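Local coordinates for Pbp related beta-lactamase (PDB 2QMI) that is an archaeal serine-type peptidase of the penicillin-binding protein and beta-lactamase family that assembles into an octamer, forming a self-compartmentalizing protease, at the interface of chains A and B. Numbering follows the deposited sequence. Chains: chain A/B, Pbp related beta-lactamase.

The interface of chains A and B. Residues chain A 277-278, 336, 356, 359, 386; chain B 419-421.
B:Asn420 pushes its side chain into a pocket of chain A lined by A:Ile278, A:Tyr336, A:Phe356 and A:Arg359, part of a two-fold symmetric homomeric interface that helps tie subunits together in the octamer. B:Ser419, B:Asn420 and B:Gly421 lie at the turn joining strands 412-419 and 422-431, in the octamerisation region of chain B, and the pocket draws on helices 334-345 and 355-364 of chain A. With CG anti to its backbone N (chi1 -170°), B:Asn420 extends its amide away from the turn, and both ends of that amide are used. The carboxamide nitrogen B:Asn420 ND2 meets the phenol OH of A:Tyr336 tip to tip, a 2.8 Å hydrogen bond, the ring and amide planes standing 77° apart. Beside the amide, A:Phe356 packs on the tyrosine ring, with A:Tyr336 CD1 3.5 Å above the centre of the A:Phe356 ring, which should help hold the phenol in place. A:Ile278 adds an apolar wall, its CD1 4.1 Å from B:Asn420 ND2. A:Asp386 may help position the arginine through a salt bridge from OD2 to A:Arg359 NH1, but OD2 is modelled too close to the carbonyl O of B:Ser419, so its placement is doubtful, as is its weak hydrogen bond from B:Gly421 N. The carbonyl oxygen B:Asn420 OD1 accepts from A:Arg359 NH2 at 2.6 Å; it lies at the guanidinium edge, whereas NH2 sits above the amide's carbonyl plane, and the bond is bent.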
loop_
_atom_site.group_PDB
_atom_site.type_symbol
_atom_site.label_atom_id
_atom_site.label_comp_id
_atom_site.label_asym_id
_atom_site.label_seq_id
_atom_site.Cartn_x
_atom_site.Cartn_y
_atom_site.Cartn_z
ATOM N N GLU A 277 -31.770 -32.148 -1.123
ATOM C CA GLU A 277 -32.530 -32.873 -0.114
ATOM C C GLU A 277 -32.565 -32.097 1.196
ATOM O O GLU A 277 -31.523 -31.847 1.825
ATOM C CB GLU A 277 -31.902 -34.243 0.106
ATOM C CG GLU A 277 -32.891 -35.309 0.517
ATOM C CD GLU A 277 -32.429 -36.697 0.089
ATOM O OE1 GLU A 277 -33.198 -37.676 0.263
ATOM O OE2 GLU A 277 -31.286 -36.797 -0.427
ATOM N N ILE A 278 -33.770 -31.718 1.609
ATOM C CA ILE A 278 -33.939 -30.969 2.839
ATOM C C ILE A 278 -34.832 -31.706 3.826
ATOM O O ILE A 278 -34.431 -31.959 4.960
ATOM C CB ILE A 278 -34.538 -29.575 2.558
ATOM C CG1 ILE A 278 -33.634 -28.814 1.581
ATOM C CG2 ILE A 278 -34.679 -28.798 3.867
ATOM C CD1 ILE A 278 -34.167 -27.451 1.159
ATOM N N TYR A 336 -37.013 -19.899 2.745
ATOM C CA TYR A 336 -36.965 -20.031 4.200
ATOM C C TYR A 336 -38.090 -19.225 4.841
ATOM O O TYR A 336 -38.766 -19.698 5.761
ATOM C CB TYR A 336 -35.603 -19.562 4.723
ATOM C CG TYR A 336 -34.458 -20.495 4.376
ATOM C CD1 TYR A 336 -34.658 -21.593 3.544
ATOM C CD2 TYR A 336 -33.176 -20.276 4.879
ATOM C CE1 TYR A 336 -33.617 -22.450 3.224
ATOM C CE2 TYR A 336 -32.120 -21.131 4.564
ATOM C CZ TYR A 336 -32.353 -22.214 3.738
ATOM O OH TYR A 336 -31.332 -23.075 3.433
ATOM N N PHE A 356 -33.096 -25.529 8.749
ATOM C CA PHE A 356 -32.316 -24.344 8.433
ATOM C C PHE A 356 -32.474 -23.220 9.447
ATOM O O PHE A 356 -31.689 -22.270 9.446
ATOM C CB PHE A 356 -32.629 -23.815 7.019
ATOM C CG PHE A 356 -34.102 -23.783 6.668
ATOM C CD1 PHE A 356 -34.670 -24.798 5.908
ATOM C CD2 PHE A 356 -34.905 -22.713 7.059
ATOM C CE1 PHE A 356 -36.015 -24.747 5.538
ATOM C CE2 PHE A 356 -36.253 -22.653 6.693
ATOM C CZ PHE A 356 -36.806 -23.668 5.933
ATOM N N ARG A 359 -30.516 -24.704 13.209
ATOM C CA ARG A 359 -29.109 -24.948 12.925
ATOM C C ARG A 359 -28.342 -23.625 12.835
ATOM O O ARG A 359 -27.221 -23.518 13.329
ATOM C CB ARG A 359 -28.976 -25.749 11.624
ATOM C CG ARG A 359 -27.548 -25.968 11.130
ATOM C CD ARG A 359 -27.473 -27.195 10.207
ATOM N NE ARG A 359 -28.402 -27.119 9.077
ATOM C CZ ARG A 359 -28.203 -26.382 7.989
ATOM N NH1 ARG A 359 -27.099 -25.651 7.880
ATOM N NH2 ARG A 359 -29.102 -26.376 7.007
ATOM N N ASP A 386 -23.039 -23.802 6.156
ATOM C CA ASP A 386 -23.162 -25.068 6.872
ATOM C C ASP A 386 -21.851 -25.588 7.473
ATOM O O ASP A 386 -21.848 -26.603 8.170
ATOM C CB ASP A 386 -23.720 -26.117 5.911
ATOM C CG ASP A 386 -24.436 -27.234 6.625
ATOM O OD1 ASP A 386 -23.793 -27.917 7.458
ATOM O OD2 ASP A 386 -25.645 -27.433 6.358
ATOM N N SER B 419 -24.348 -29.542 2.570
ATOM C CA SER B 419 -25.403 -28.682 2.043
ATOM C C SER B 419 -26.270 -28.078 3.149
ATOM O O SER B 419 -25.784 -27.302 3.988
ATOM C CB SER B 419 -26.289 -29.500 1.105
ATOM O OG SER B 419 -26.908 -30.576 1.814
ATOM N N ASN B 420 -27.556 -28.425 3.125
ATOM C CA ASN B 420 -28.523 -27.957 4.117
ATOM C C ASN B 420 -28.724 -29.136 5.070
ATOM O O ASN B 420 -29.838 -29.631 5.241
ATOM C CB ASN B 420 -29.860 -27.589 3.430
ATOM C CG ASN B 420 -30.849 -26.871 4.371
ATOM O OD1 ASN B 420 -31.054 -27.277 5.520
ATOM N ND2 ASN B 420 -31.487 -25.814 3.863
ATOM N N GLY B 421 -27.640 -29.607 5.672
ATOM C CA GLY B 421 -27.750 -30.719 6.605
ATOM C C GLY B 421 -27.496 -32.095 6.004
ATOM O O GLY B 421 -27.373 -33.085 6.741
#